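Local coordinates for protein putative esterase/lipase/thioesterase (Silicibacter sp., PDB 2PBL) that is a putative esterase, lipase or thioesterase with an alpha/beta-hydrolase fold that probably hydrolyses ester or thioester bonds, at residues A39-S44 / D54-E59; G72-F77 / E182-D187; Q115-V120 / E150-A155; T208-G213 / S254-V259. All coordinates share one frame; numbering follows the deposited sequence. Where two conformers were deposited one is given.

How the contacts relate
The four contacts show how chemistry follows place in an alpha/beta-hydrolase fold. Contacts 1 and 4 both reach the central sheet, but differently: contact 1 pairs backbones at its outermost hairpin and is partly buried, with charged groups at its margins, whereas contact 4 packs a helix on an inner strand through apolar side chains and a tryptophan face. Contacts 3 and 4 are buried; in contact 3 a helix that links two strands meets a loop through one serine hydroxyl and a few methyls. Contact 2, partly buried, joins an irregular loop to the end of a short helix by aromatic edges and faces. Contact 3 is nested in the loop that contact 2 closes.

Contact 1 of 4, residues A39-S44 / D54-E59; sequences ARLNLS and DLFLPE
R40 and L55 hold the tight centre of this hairpin as an antiparallel hydrogen-bonded pair, R40 N lying 2.7 Å from L55 O and L55 N 2.9 Å from R40 O. The next pair, A39 and F56, is non-hydrogen-bonded and turns its side chains to the other face of the sheet. There A39 CB sits at the edge of the phenyl ring, near its plane, 3.8 Å from F56 CD1, and L41 CD2 comes within 3.8 Å of F56 CE1. L41 CD2 also rests 3.6 Å from D54 CG. Helix 20-35 closes over this side, with F31 meeting the F56 ring edge-to-face.

The face bearing R40, L55, L43 and L57 is looser and partly open to solvent. R40 runs beside L55, pointing the same way, and its CD touches L57 CD1 at 3.8 Å. A bend at chi3 (58°) turns NE out of the extended line; farther out, NH1 passes 3.8 Å from L55 CD2, and L43 CD1 lies above one guanidinium face, toward its rim. NH1 forms a salt bridge with E126.

At the exposed end, N42 and L43 both face F53 in a G1 beta bulge. N42 N gives D54 OD1 a nearly straight bond of 2.8 Å (169°), arriving almost along the C-O axis. K79 forms a salt bridge with the same oxygen and also bonds N42 OD1. The buried carboxylate of D54 thus answers both a backbone amide and a lysine, which would probably favour its charged form and tie the bulge of the outermost strand to its neighbour.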
loop_
_atom_site.group_PDB
_atom_site.type_symbol
_atom_site.label_atom_id
_atom_site.label_comp_id
_atom_site.label_asym_id
_atom_site.label_seq_id
_atom_site.Cartn_x
_atom_site.Cartn_y
_atom_site.Cartn_z
ATOM N N ALA A 39 -11.997 17.025 -1.107
ATOM C CA ALA A 39 -11.817 15.757 -1.779
ATOM C C ALA A 39 -11.701 16.019 -3.277
ATOM O O ALA A 39 -12.682 16.399 -3.919
ATOM C CB ALA A 39 -12.981 14.848 -1.499
ATOM N N ARG A 40 -10.499 15.884 -3.823
ATOM C CA ARG A 40 -10.254 15.986 -5.273
ATOM C C ARG A 40 -10.256 14.554 -5.876
ATOM O O ARG A 40 -9.234 13.870 -5.913
ATOM C CB ARG A 40 -8.941 16.689 -5.529
ATOM C CG ARG A 40 -8.912 18.129 -5.069
ATOM C CD ARG A 40 -7.527 18.788 -5.349
ATOM N NE ARG A 40 -7.144 18.749 -6.771
ATOM C CZ ARG A 40 -5.950 19.106 -7.248
ATOM N NH1 ARG A 40 -4.992 19.544 -6.430
ATOM N NH2 ARG A 40 -5.715 19.031 -8.551
ATOM N N LEU A 41 -11.406 14.096 -6.340
ATOM C CA LEU A 41 -11.524 12.712 -6.758
ATOM C C LEU A 41 -11.115 12.457 -8.199
ATOM O O LEU A 41 -11.175 13.354 -9.030
ATOM C CB LEU A 41 -12.960 12.239 -6.557
ATOM C CG LEU A 41 -13.536 12.411 -5.150
ATOM C CD1 LEU A 41 -14.961 11.915 -5.122
ATOM C CD2 LEU A 41 -12.725 11.674 -4.125
ATOM N N ASN A 42 -10.685 11.232 -8.489
ATOM C CA ASN A 42 -10.412 10.850 -9.870
ATOM C C ASN A 42 -9.490 11.732 -10.688
ATOM O O ASN A 42 -9.718 11.997 -11.883
ATOM C CB ASN A 42 -11.752 10.618 -10.589
ATOM C CG ASN A 42 -12.491 9.487 -9.979
ATOM O OD1 ASN A 42 -12.008 8.349 -9.992
ATOM N ND2 ASN A 42 -13.637 9.776 -9.376
ATOM N N LEU A 43 -8.418 12.163 -10.053
ATOM C CA LEU A 43 -7.395 12.884 -10.751
ATOM C C LEU A 43 -6.649 11.836 -11.577
ATOM O O LEU A 43 -6.452 10.730 -11.118
ATOM C CB LEU A 43 -6.475 13.577 -9.771
ATOM C CG LEU A 43 -7.043 14.695 -8.894
ATOM C CD1 LEU A 43 -5.924 15.352 -8.065
ATOM C CD2 LEU A 43 -7.797 15.750 -9.716
ATOM N N SER A 44 -6.253 12.175 -12.798
ATOM C CA SER A 44 -5.570 11.224 -13.663
ATOM C C SER A 44 -4.078 11.207 -13.457
ATOM O O SER A 44 -3.463 12.246 -13.247
ATOM C CB SER A 44 -5.812 11.514 -15.164
ATOM O OG SER A 44 -7.054 10.986 -15.596
ATOM N N ASP A 54 -7.272 9.652 -5.927
ATOM C CA ASP A 54 -8.026 10.590 -5.144
ATOM C C ASP A 54 -6.996 11.357 -4.289
ATOM O O ASP A 54 -5.984 10.810 -3.831
ATOM C CB ASP A 54 -9.060 9.899 -4.275
ATOM C CG ASP A 54 -10.234 9.291 -5.079
ATOM O OD1 ASP A 54 -10.482 9.623 -6.262
ATOM O OD2 ASP A 54 -10.922 8.447 -4.488
ATOM N N LEU A 55 -7.235 12.646 -4.160
ATOM C CA LEU A 55 -6.410 13.530 -3.366
ATOM C C LEU A 55 -7.283 14.251 -2.338
ATOM O O LEU A 55 -8.196 15.026 -2.683
ATOM C CB LEU A 55 -5.671 14.519 -4.243
ATOM C CG LEU A 55 -4.660 15.426 -3.573
ATOM C CD1 LEU A 55 -3.533 14.635 -2.869
ATOM C CD2 LEU A 55 -4.060 16.329 -4.637
ATOM N N PHE A 56 -7.000 13.943 -1.085
ATOM C CA PHE A 56 -7.692 14.517 0.053
ATOM C C PHE A 56 -6.804 15.571 0.695
ATOM O O PHE A 56 -5.693 15.283 1.145
ATOM C CB PHE A 56 -8.122 13.436 1.055
ATOM C CG PHE A 56 -8.925 12.345 0.410
ATOM C CD1 PHE A 56 -10.188 12.616 -0.088
ATOM C CD2 PHE A 56 -8.393 11.079 0.223
ATOM C CE1 PHE A 56 -10.898 11.646 -0.747
ATOM C CE2 PHE A 56 -9.118 10.104 -0.446
ATOM C CZ PHE A 56 -10.361 10.391 -0.907
ATOM N N LEU A 57 -7.341 16.784 0.788
ATOM C CA LEU A 57 -6.595 17.935 1.293
ATOM C C LEU A 57 -6.984 18.239 2.705
ATOM O O LEU A 57 -8.187 18.138 3.024
ATOM C CB LEU A 57 -6.928 19.165 0.458
ATOM C CG LEU A 57 -6.654 18.992 -1.031
ATOM C CD1 LEU A 57 -7.167 20.141 -1.818
ATOM C CD2 LEU A 57 -5.178 18.774 -1.312
ATOM N N PRO A 58 -5.994 18.636 3.549
ATOM C CA PRO A 58 -6.271 19.043 4.909
ATOM C C PRO A 58 -6.816 20.450 4.861
ATOM O O PRO A 58 -6.859 21.064 3.802
ATOM C CB PRO A 58 -4.878 19.044 5.578
ATOM C CG PRO A 58 -3.953 19.382 4.500
ATOM C CD PRO A 58 -4.560 18.806 3.226
ATOM N N GLU A 59 -7.217 20.969 6.009
ATOM C CA GLU A 59 -7.745 22.320 6.023
ATOM C C GLU A 59 -6.701 23.398 5.789
ATOM O O GLU A 59 -6.966 24.346 5.064
ATOM C CB GLU A 59 -8.494 22.588 7.315
ATOM C CG GLU A 59 -9.840 21.942 7.349
ATOM C CD GLU A 59 -10.655 22.491 8.488
ATOM O OE1 GLU A 59 -10.464 22.051 9.627
ATOM O OE2 GLU A 59 -11.474 23.364 8.204
#

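Contact 2 of 4, residues G72-F77 / E182-D187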
loop_
_atom_site.group_PDB
_atom_site.type_symbol
_atom_site.label_atom_id
_atom_site.label_comp_id
_atom_site.label_asym_id
_atom_site.label_seq_id
_atom_site.Cartn_x
_atom_site.Cartn_y
_atom_site.Cartn_z
ATOM N N GLY A 72 -5.293 -6.244 -2.085
ATOM C CA GLY A 72 -6.180 -7.119 -2.844
ATOM C C GLY A 72 -5.472 -8.067 -3.810
ATOM O O GLY A 72 -6.095 -8.519 -4.793
ATOM N N TYR A 73 -4.194 -8.372 -3.512
ATOM C CA TYR A 73 -3.355 -9.294 -4.237
ATOM C C TYR A 73 -3.275 -8.883 -5.701
ATOM O O TYR A 73 -3.370 -9.722 -6.559
ATOM C CB TYR A 73 -3.850 -10.753 -4.092
ATOM C CG TYR A 73 -3.411 -11.482 -2.806
ATOM C CD1 TYR A 73 -2.086 -11.813 -2.609
ATOM C CD2 TYR A 73 -4.328 -11.916 -1.875
ATOM C CE1 TYR A 73 -1.682 -12.491 -1.492
ATOM C CE2 TYR A 73 -3.938 -12.594 -0.745
ATOM C CZ TYR A 73 -2.614 -12.889 -0.565
ATOM O OH TYR A 73 -2.210 -13.578 0.552
ATOM N N TRP A 74 -3.244 -7.571 -5.964
ATOM C CA TRP A 74 -3.129 -7.051 -7.339
ATOM C C TRP A 74 -4.243 -7.528 -8.299
ATOM O O TRP A 74 -4.072 -7.472 -9.519
ATOM C CB TRP A 74 -1.779 -7.505 -7.912
ATOM C CG TRP A 74 -0.543 -7.206 -7.141
ATOM C CD1 TRP A 74 0.147 -6.017 -7.116
ATOM C CD2 TRP A 74 0.202 -8.105 -6.314
ATOM N NE1 TRP A 74 1.252 -6.124 -6.326
ATOM C CE2 TRP A 74 1.304 -7.392 -5.807
ATOM C CE3 TRP A 74 0.037 -9.444 -5.936
ATOM C CZ2 TRP A 74 2.240 -7.978 -4.965
ATOM C CZ3 TRP A 74 0.968 -10.023 -5.116
ATOM C CH2 TRP A 74 2.056 -9.296 -4.635
HETATM N N MSE A 75 -5.362 -8.035 -7.759
HETATM C CA MSE A 75 -6.445 -8.583 -8.581
HETATM C C MSE A 75 -7.864 -8.131 -8.189
HETATM O O MSE A 75 -8.855 -8.540 -8.832
HETATM C CB MSE A 75 -6.333 -10.096 -8.564
HETATM C CG MSE A 75 -6.547 -10.706 -7.213
HETATM SE SE MSE A 75 -6.470 -12.660 -7.345
HETATM C CE MSE A 75 -4.892 -12.926 -7.997
ATOM N N ALA A 76 -7.982 -7.270 -7.169
ATOM C CA ALA A 76 -9.283 -6.786 -6.701
ATOM C C ALA A 76 -9.145 -5.474 -5.957
ATOM O O ALA A 76 -8.065 -5.102 -5.565
ATOM C CB ALA A 76 -9.969 -7.837 -5.783
ATOM N N PHE A 77 -10.294 -4.827 -5.776
ATOM C CA PHE A 77 -10.454 -3.520 -5.143
ATOM C C PHE A 77 -9.905 -2.406 -6.029
ATOM O O PHE A 77 -9.235 -2.654 -7.034
ATOM C CB PHE A 77 -9.875 -3.479 -3.720
ATOM C CG PHE A 77 -10.446 -4.544 -2.816
ATOM C CD1 PHE A 77 -11.614 -4.318 -2.104
ATOM C CD2 PHE A 77 -9.850 -5.746 -2.712
ATOM C CE1 PHE A 77 -12.155 -5.305 -1.267
ATOM C CE2 PHE A 77 -10.393 -6.747 -1.890
ATOM C CZ PHE A 77 -11.556 -6.511 -1.181
ATOM N N GLU A 182 -2.059 -18.003 -11.706
ATOM C CA GLU A 182 -2.761 -18.170 -12.947
ATOM C C GLU A 182 -3.086 -16.775 -13.460
ATOM O O GLU A 182 -3.243 -16.576 -14.672
ATOM C CB GLU A 182 -4.030 -18.992 -12.729
ATOM C CG GLU A 182 -3.752 -20.467 -12.323
ATOM C CD GLU A 182 -4.991 -21.210 -11.707
ATOM O OE1 GLU A 182 -6.056 -20.572 -11.466
ATOM O OE2 GLU A 182 -4.875 -22.434 -11.426
ATOM N N LYS A 183 -3.217 -15.818 -12.540
ATOM C CA LYS A 183 -3.442 -14.418 -12.901
ATOM C C LYS A 183 -2.143 -13.603 -13.002
ATOM O O LYS A 183 -2.002 -12.778 -13.902
ATOM C CB LYS A 183 -4.408 -13.751 -11.930
ATOM C CG LYS A 183 -5.730 -14.446 -11.918
ATOM C CD LYS A 183 -6.740 -13.739 -11.079
ATOM C CE LYS A 183 -8.078 -14.468 -11.146
ATOM N NZ LYS A 183 -9.058 -13.786 -10.276
ATOM N N PHE A 184 -1.187 -13.826 -12.112
ATOM C CA PHE A 184 0.066 -13.042 -12.160
ATOM C C PHE A 184 0.915 -13.430 -13.364
ATOM O O PHE A 184 1.553 -12.581 -14.004
ATOM C CB PHE A 184 0.886 -13.224 -10.889
ATOM C CG PHE A 184 0.104 -13.028 -9.621
ATOM C CD1 PHE A 184 -0.826 -12.019 -9.510
ATOM C CD2 PHE A 184 0.378 -13.813 -8.519
ATOM C CE1 PHE A 184 -1.506 -11.833 -8.337
ATOM C CE2 PHE A 184 -0.294 -13.650 -7.341
ATOM C CZ PHE A 184 -1.252 -12.665 -7.255
ATOM N N LYS A 185 0.921 -14.721 -13.658
ATOM C CA LYS A 185 1.657 -15.321 -14.774
ATOM C C LYS A 185 3.146 -15.056 -14.715
ATOM O O LYS A 185 3.772 -14.733 -15.735
ATOM C CB LYS A 185 1.057 -14.893 -16.130
ATOM C CG LYS A 185 -0.428 -15.283 -16.308
ATOM C CD LYS A 185 -1.025 -14.695 -17.580
ATOM C CE LYS A 185 -2.575 -14.764 -17.582
ATOM N NZ LYS A 185 -3.113 -16.170 -17.673
HETATM N N MSE A 186 3.710 -15.179 -13.515
HETATM C CA MSE A 186 5.130 -14.967 -13.284
HETATM C C MSE A 186 5.916 -16.256 -13.333
HETATM O O MSE A 186 5.402 -17.315 -12.944
HETATM C CB MSE A 186 5.358 -14.382 -11.912
HETATM C CG MSE A 186 4.836 -12.975 -11.758
HETATM SE SE MSE A 186 5.359 -12.310 -9.982
HETATM C CE MSE A 186 4.210 -13.401 -8.752
ATOM N N ASP A 187 7.145 -16.165 -13.844
ATOM C CA ASP A 187 8.123 -17.244 -13.731
ATOM C C ASP A 187 9.066 -16.853 -12.608
ATOM O O ASP A 187 8.948 -15.752 -12.058
ATOM C CB ASP A 187 8.883 -17.561 -15.050
ATOM C CG ASP A 187 9.705 -16.407 -15.598
ATOM O OD1 ASP A 187 10.166 -15.503 -14.864
ATOM O OD2 ASP A 187 9.945 -16.435 -16.818
#
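F184 is the hub of aromatic and apolar contacts with Y73, W74 and M75. The aromatic pair is T-shaped: the edge of the W74 six-membered ring is directed at the face of F184, with centroids 5.4 Å apart and planes at 87°. W74 CE3 makes the closest approach, 3.7 Å from F184 CZ. W74 also meets H141 edge-to-face and packs on I109, which touches F184 as well.

A polar atom meets the rim of the same phenyl ring. Y73 O lies in the ring plane, 3.3 Å from F184 CE1, so a carbonyl oxygen faces the weakly positive hydrogens of the edge.

The aliphatic contacts centre on M75, a selenomethionine. Its chi3 of 58° bends the chain and places CE 3.6 Å from F184 CE1 and 3.7 Å from K183 CD. K183 is extended beyond CG and crosses M75 at about a right angle, its CD and NZ passing the selenium. An alanine in place of F184 would probably leave the W74 edge without its aromatic face, strip the M75 methyl of one of its two neighbours and open a gap.

The loop makes a type I' beta turn, M75 N bonding G72 O at 3.1 Å, with positive phi at Y73 and W74. The turn follows strand 64-69. Y73, bonded through OH to Y8 O, lies beside an unidentified molecule, probably from the crystallisation liquor, and near, without touching, a probable Ser-His-Glu triad. A glycine-rich loop after this strand, packed against helix 181-184, is consistent with the oxyanion-hole side of an alpha/beta-hydrolase active site.

Contact 3 of 4, residues Q115-V120 / E150-A155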
loop_
_atom_site.group_PDB
_atom_site.type_symbol
_atom_site.label_atom_id
_atom_site.label_comp_id
_atom_site.label_asym_id
_atom_site.label_seq_id
_atom_site.Cartn_x
_atom_site.Cartn_y
_atom_site.Cartn_z
ATOM N N GLN A 115 2.873 1.731 -12.764
ATOM C CA GLN A 115 1.722 2.593 -12.534
ATOM C C GLN A 115 1.749 3.328 -11.194
ATOM O O GLN A 115 1.446 4.521 -11.126
ATOM C CB GLN A 115 0.423 1.798 -12.648
ATOM C CG GLN A 115 0.114 1.419 -14.073
ATOM C CD GLN A 115 -1.154 0.547 -14.264
ATOM O OE1 GLN A 115 -2.040 0.469 -13.394
ATOM N NE2 GLN A 115 -1.249 -0.078 -15.456
ATOM N N ILE A 116 2.155 2.626 -10.128
ATOM C CA ILE A 116 2.301 3.261 -8.809
ATOM C C ILE A 116 3.362 4.347 -8.898
ATOM O O ILE A 116 3.178 5.439 -8.349
ATOM C CB ILE A 116 2.627 2.227 -7.693
ATOM C CG1 ILE A 116 1.528 1.187 -7.620
ATOM C CG2 ILE A 116 2.744 2.912 -6.354
ATOM C CD1 ILE A 116 0.138 1.862 -7.512
ATOM N N SER A 117 4.453 4.097 -9.633
ATOM C CA SER A 117 5.454 5.104 -9.817
ATOM C C SER A 117 4.864 6.354 -10.506
ATOM O O SER A 117 5.133 7.482 -10.110
ATOM C CB SER A 117 6.629 4.581 -10.657
ATOM O OG SER A 117 7.619 5.605 -10.785
ATOM N N GLN A 118 4.101 6.135 -11.556
ATOM C CA GLN A 118 3.429 7.197 -12.253
ATOM C C GLN A 118 2.467 7.974 -11.321
ATOM O O GLN A 118 2.414 9.211 -11.357
ATOM C CB GLN A 118 2.694 6.637 -13.479
ATOM C CG GLN A 118 3.603 6.118 -14.583
ATOM C CD GLN A 118 4.478 7.231 -15.197
ATOM O OE1 GLN A 118 3.986 8.335 -15.536
ATOM N NE2 GLN A 118 5.773 6.945 -15.348
ATOM N N ALA A 119 1.739 7.247 -10.468
ATOM C CA ALA A 119 0.790 7.844 -9.535
ATOM C C ALA A 119 1.460 8.696 -8.468
ATOM O O ALA A 119 1.023 9.809 -8.238
ATOM C CB ALA A 119 -0.065 6.751 -8.863
ATOM N N VAL A 120 2.509 8.162 -7.828
ATOM C CA VAL A 120 3.245 8.872 -6.771
ATOM C C VAL A 120 3.807 10.139 -7.391
ATOM O O VAL A 120 3.673 11.214 -6.811
ATOM C CB VAL A 120 4.372 7.986 -6.167
ATOM C CG1 VAL A 120 5.255 8.753 -5.219
ATOM C CG2 VAL A 120 3.795 6.704 -5.452
ATOM N N GLU A 150 15.499 2.887 -9.893
ATOM C CA GLU A 150 15.220 2.547 -11.285
ATOM C C GLU A 150 13.734 2.628 -11.582
ATOM O O GLU A 150 13.309 2.667 -12.734
ATOM C CB GLU A 150 15.769 1.138 -11.552
ATOM C CG GLU A 150 15.874 0.761 -12.974
ATOM C CD GLU A 150 16.562 -0.575 -13.174
ATOM O OE1 GLU A 150 17.800 -0.624 -13.008
ATOM O OE2 GLU A 150 15.899 -1.554 -13.609
ATOM N N VAL A 151 12.923 2.626 -10.530
ATOM C CA VAL A 151 11.477 2.695 -10.662
ATOM C C VAL A 151 10.897 4.111 -10.547
ATOM O O VAL A 151 10.120 4.534 -11.411
ATOM C CB VAL A 151 10.803 1.714 -9.675
ATOM C CG1 VAL A 151 9.298 1.798 -9.733
ATOM C CG2 VAL A 151 11.260 0.263 -9.987
ATOM N N LEU A 152 11.244 4.837 -9.485
ATOM C CA LEU A 152 10.693 6.188 -9.223
ATOM C C LEU A 152 11.753 7.279 -9.535
ATOM O O LEU A 152 12.908 7.055 -9.261
ATOM C CB LEU A 152 10.285 6.235 -7.742
ATOM C CG LEU A 152 9.502 7.455 -7.272
ATOM C CD1 LEU A 152 8.119 7.367 -7.774
ATOM C CD2 LEU A 152 9.513 7.485 -5.763
ATOM N N PRO A 153 11.371 8.403 -10.174
ATOM C CA PRO A 153 12.345 9.447 -10.483
ATOM C C PRO A 153 13.057 9.970 -9.239
ATOM O O PRO A 153 12.442 10.039 -8.180
ATOM C CB PRO A 153 11.503 10.576 -11.136
ATOM C CG PRO A 153 10.293 9.910 -11.638
ATOM C CD PRO A 153 10.042 8.740 -10.698
ATOM N N GLU A 154 14.343 10.286 -9.383
ATOM C CA GLU A 154 15.167 10.868 -8.297
ATOM C C GLU A 154 14.456 12.041 -7.590
ATOM O O GLU A 154 14.448 12.147 -6.355
ATOM C CB GLU A 154 16.475 11.381 -8.915
ATOM C CG GLU A 154 17.421 12.057 -7.965
ATOM C CD GLU A 154 18.176 11.068 -7.127
ATOM O OE1 GLU A 154 17.891 10.970 -5.898
ATOM O OE2 GLU A 154 19.035 10.371 -7.725
ATOM N N ALA A 155 13.897 12.946 -8.374
ATOM C CA ALA A 155 13.218 14.118 -7.827
ATOM C C ALA A 155 12.081 13.793 -6.830
ATOM O O ALA A 155 11.748 14.603 -5.942
ATOM C CB ALA A 155 12.658 14.997 -8.949
#
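The carbonyl group of V151 is the flat group that S117 meets: the serine hydroxyl stands above its plane, 42° out of it, and gives a hydrogen bond of 2.8 Å from S117 OG to V151 O. The C=O...donor angle is 123°, so the oxygen is approached from well off its axis. No aromatic ring belongs to either segment, and aliphatic carbons of L152 and P153 lie beside the hydroxyl, P153 CD being the more distant at 4.0 Å from S117 OG.

The serine can do this because its OG is anti to the backbone N (chi1 -178°) and projects from the helix toward 150-155. L152 closes round it, with CA and CD1 each 3.5 Å from S117 OG. V151 CG1 lies 4.0 Å from S117 CB, alongside the serine. So small a side chain lets the backbones come close, the CA atoms of S117 and L152 being 5.4 Å apart.

Almost a turn farther along, V120 takes over from the serine. Its CG1 approaches L152 CD1 at 4.1 Å, and the two side chains cross at about a right angle. L152 thus spans both helix positions, touching the hydroxyl and the valine with the same methyl. T121 of the same helix adds to the packing on L152 and P153, while L152 O bonds the hydroxyl of Y203.

P153 stands at the N-cap of helix 154-157. The helix that carries S117 and V120 is the crossover of a beta-alpha-beta unit, joining strands 94-99 and 131-136 in the parallel part of the alpha/beta-hydrolase sheet, and here it is pinned to the connection leading toward strand 160-166.

Contact 4 of 4, residues T208-G213 / S254-V259; sequences TVWVGG and SDLVAV
W210 and L256 join strand 206-212 to the last helix of the chain in a helix-on-sheet packing of the alpha/beta-hydrolase fold. The axes of strand 208-212 and helix 255-259 approach to 10.8 Å and run nearly antiparallel. W210 places CG anti to its backbone N (chi1 -170°), and its indole ring lies toward the helix. L256, also with CG anti to N, lays CD1 over one face: the methyl is 3.8 Å from the centroid of the five-membered ring and 18° off the normal, a CH-pi contact. The far end of the indole reaches the helix backbone, W210 CH2 lying 3.5 Å from L256 N, while D255 CB sits at the ring edge, in plane.

V259 was deposited in two conformers; in one, CG1 lies between backbone N and carbonyl carbon (chi1 72°) and meets W210 CZ3 at 3.7 Å, a contact that is therefore uncertain. An alanine at W210 would probably leave L256 CD1 without the surface it rests on and open a gap between helix and sheet. V164 and V235 of the adjoining strands also touch the indole. The helix begins with S254 as N-cap, its OG accepting from V257 N at 3.0 Å.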
loop_
_atom_site.group_PDB
_atom_site.type_symbol
_atom_site.label_atom_id
_atom_site.label_comp_id
_atom_site.label_asym_id
_atom_site.label_seq_id
_atom_site.Cartn_x
_atom_site.Cartn_y
_atom_site.Cartn_z
ATOM N N THR A 208 9.551 1.030 8.055
ATOM C CA THR A 208 9.023 0.318 9.221
ATOM C C THR A 208 8.007 -0.695 8.686
ATOM O O THR A 208 7.013 -0.306 8.095
ATOM C CB THR A 208 8.361 1.267 10.238
ATOM O OG1 THR A 208 9.289 2.284 10.667
ATOM C CG2 THR A 208 7.897 0.475 11.481
ATOM N N VAL A 209 8.291 -1.974 8.877
ATOM C CA VAL A 209 7.394 -3.040 8.458
ATOM C C VAL A 209 6.413 -3.275 9.599
ATOM O O VAL A 209 6.775 -3.547 10.744
ATOM C CB VAL A 209 8.139 -4.308 8.063
ATOM C CG1 VAL A 209 7.152 -5.352 7.502
ATOM C CG2 VAL A 209 9.212 -3.976 7.057
ATOM N N TRP A 210 5.148 -3.120 9.265
ATOM C CA TRP A 210 4.072 -3.170 10.242
ATOM C C TRP A 210 3.216 -4.371 9.898
ATOM O O TRP A 210 2.672 -4.466 8.822
ATOM C CB TRP A 210 3.292 -1.853 10.147
ATOM C CG TRP A 210 2.319 -1.640 11.208
ATOM C CD1 TRP A 210 1.130 -2.303 11.376
ATOM C CD2 TRP A 210 2.444 -0.745 12.308
ATOM N NE1 TRP A 210 0.508 -1.847 12.501
ATOM C CE2 TRP A 210 1.297 -0.903 13.103
ATOM C CE3 TRP A 210 3.423 0.185 12.700
ATOM C CZ2 TRP A 210 1.071 -0.141 14.265
ATOM C CZ3 TRP A 210 3.212 0.921 13.858
ATOM C CH2 TRP A 210 2.031 0.768 14.615
ATOM N N VAL A 211 3.057 -5.288 10.834
ATOM C CA VAL A 211 2.269 -6.487 10.550
ATOM C C VAL A 211 1.422 -6.885 11.744
ATOM O O VAL A 211 1.806 -6.655 12.865
ATOM C CB VAL A 211 3.211 -7.626 10.115
ATOM C CG1 VAL A 211 4.138 -8.073 11.241
ATOM C CG2 VAL A 211 2.429 -8.800 9.562
ATOM N N GLY A 212 0.264 -7.477 11.499
ATOM C CA GLY A 212 -0.603 -7.867 12.598
ATOM C C GLY A 212 -0.166 -9.145 13.285
ATOM O O GLY A 212 0.181 -10.135 12.634
ATOM N N GLY A 213 -0.170 -9.113 14.615
ATOM C CA GLY A 213 0.237 -10.246 15.438
ATOM C C GLY A 213 -0.536 -11.547 15.237
ATOM O O GLY A 213 0.026 -12.637 15.372
ATOM N N SER A 254 -3.191 7.276 16.548
ATOM C CA SER A 254 -2.678 5.923 16.507
ATOM C C SER A 254 -1.178 5.870 16.339
ATOM O O SER A 254 -0.566 6.794 15.775
ATOM C CB SER A 254 -3.357 5.151 15.387
ATOM O OG SER A 254 -3.039 5.664 14.100
ATOM N N ASP A 255 -0.582 4.800 16.844
ATOM C CA ASP A 255 0.834 4.598 16.678
ATOM C C ASP A 255 1.191 4.405 15.213
ATOM O O ASP A 255 2.247 4.816 14.803
ATOM C CB ASP A 255 1.325 3.413 17.476
ATOM C CG ASP A 255 1.207 3.631 18.995
ATOM O OD1 ASP A 255 1.184 4.783 19.476
ATOM O OD2 ASP A 255 1.159 2.628 19.700
ATOM N N LEU A 256 0.309 3.772 14.448
ATOM C CA LEU A 256 0.516 3.597 12.993
ATOM C C LEU A 256 0.568 4.983 12.313
ATOM O O LEU A 256 1.503 5.284 11.574
ATOM C CB LEU A 256 -0.594 2.769 12.386
ATOM C CG LEU A 256 -0.544 2.478 10.881
ATOM C CD1 LEU A 256 0.738 1.778 10.421
ATOM C CD2 LEU A 256 -1.770 1.626 10.483
ATOM N N VAL A 257 -0.392 5.844 12.599
ATOM C CA VAL A 257 -0.333 7.220 12.042
ATOM C C VAL A 257 0.962 7.922 12.466
ATOM O O VAL A 257 1.585 8.652 11.675
ATOM C CB VAL A 257 -1.558 8.062 12.398
ATOM C CG1 VAL A 257 -1.328 9.522 12.058
ATOM C CG2 VAL A 257 -2.743 7.563 11.627
ATOM N N ALA A 258 1.391 7.674 13.698
ATOM C CA ALA A 258 2.599 8.307 14.215
ATOM C C ALA A 258 3.881 7.903 13.442
ATOM O O ALA A 258 4.717 8.790 13.107
ATOM C CB ALA A 258 2.742 8.027 15.702
ATOM N N VAL A 259 4.049 6.607 13.160
ATOM C CA VAL A 259 5.258 6.135 12.455
ATOM C C VAL A 259 5.285 6.552 10.957
ATOM O O VAL A 259 6.357 6.781 10.375
ATOM C CB VAL A 259 5.491 4.616 12.641
ATOM C CG1 VAL A 259 4.507 3.782 11.866
ATOM C CG2 VAL A 259 6.899 4.249 12.237
#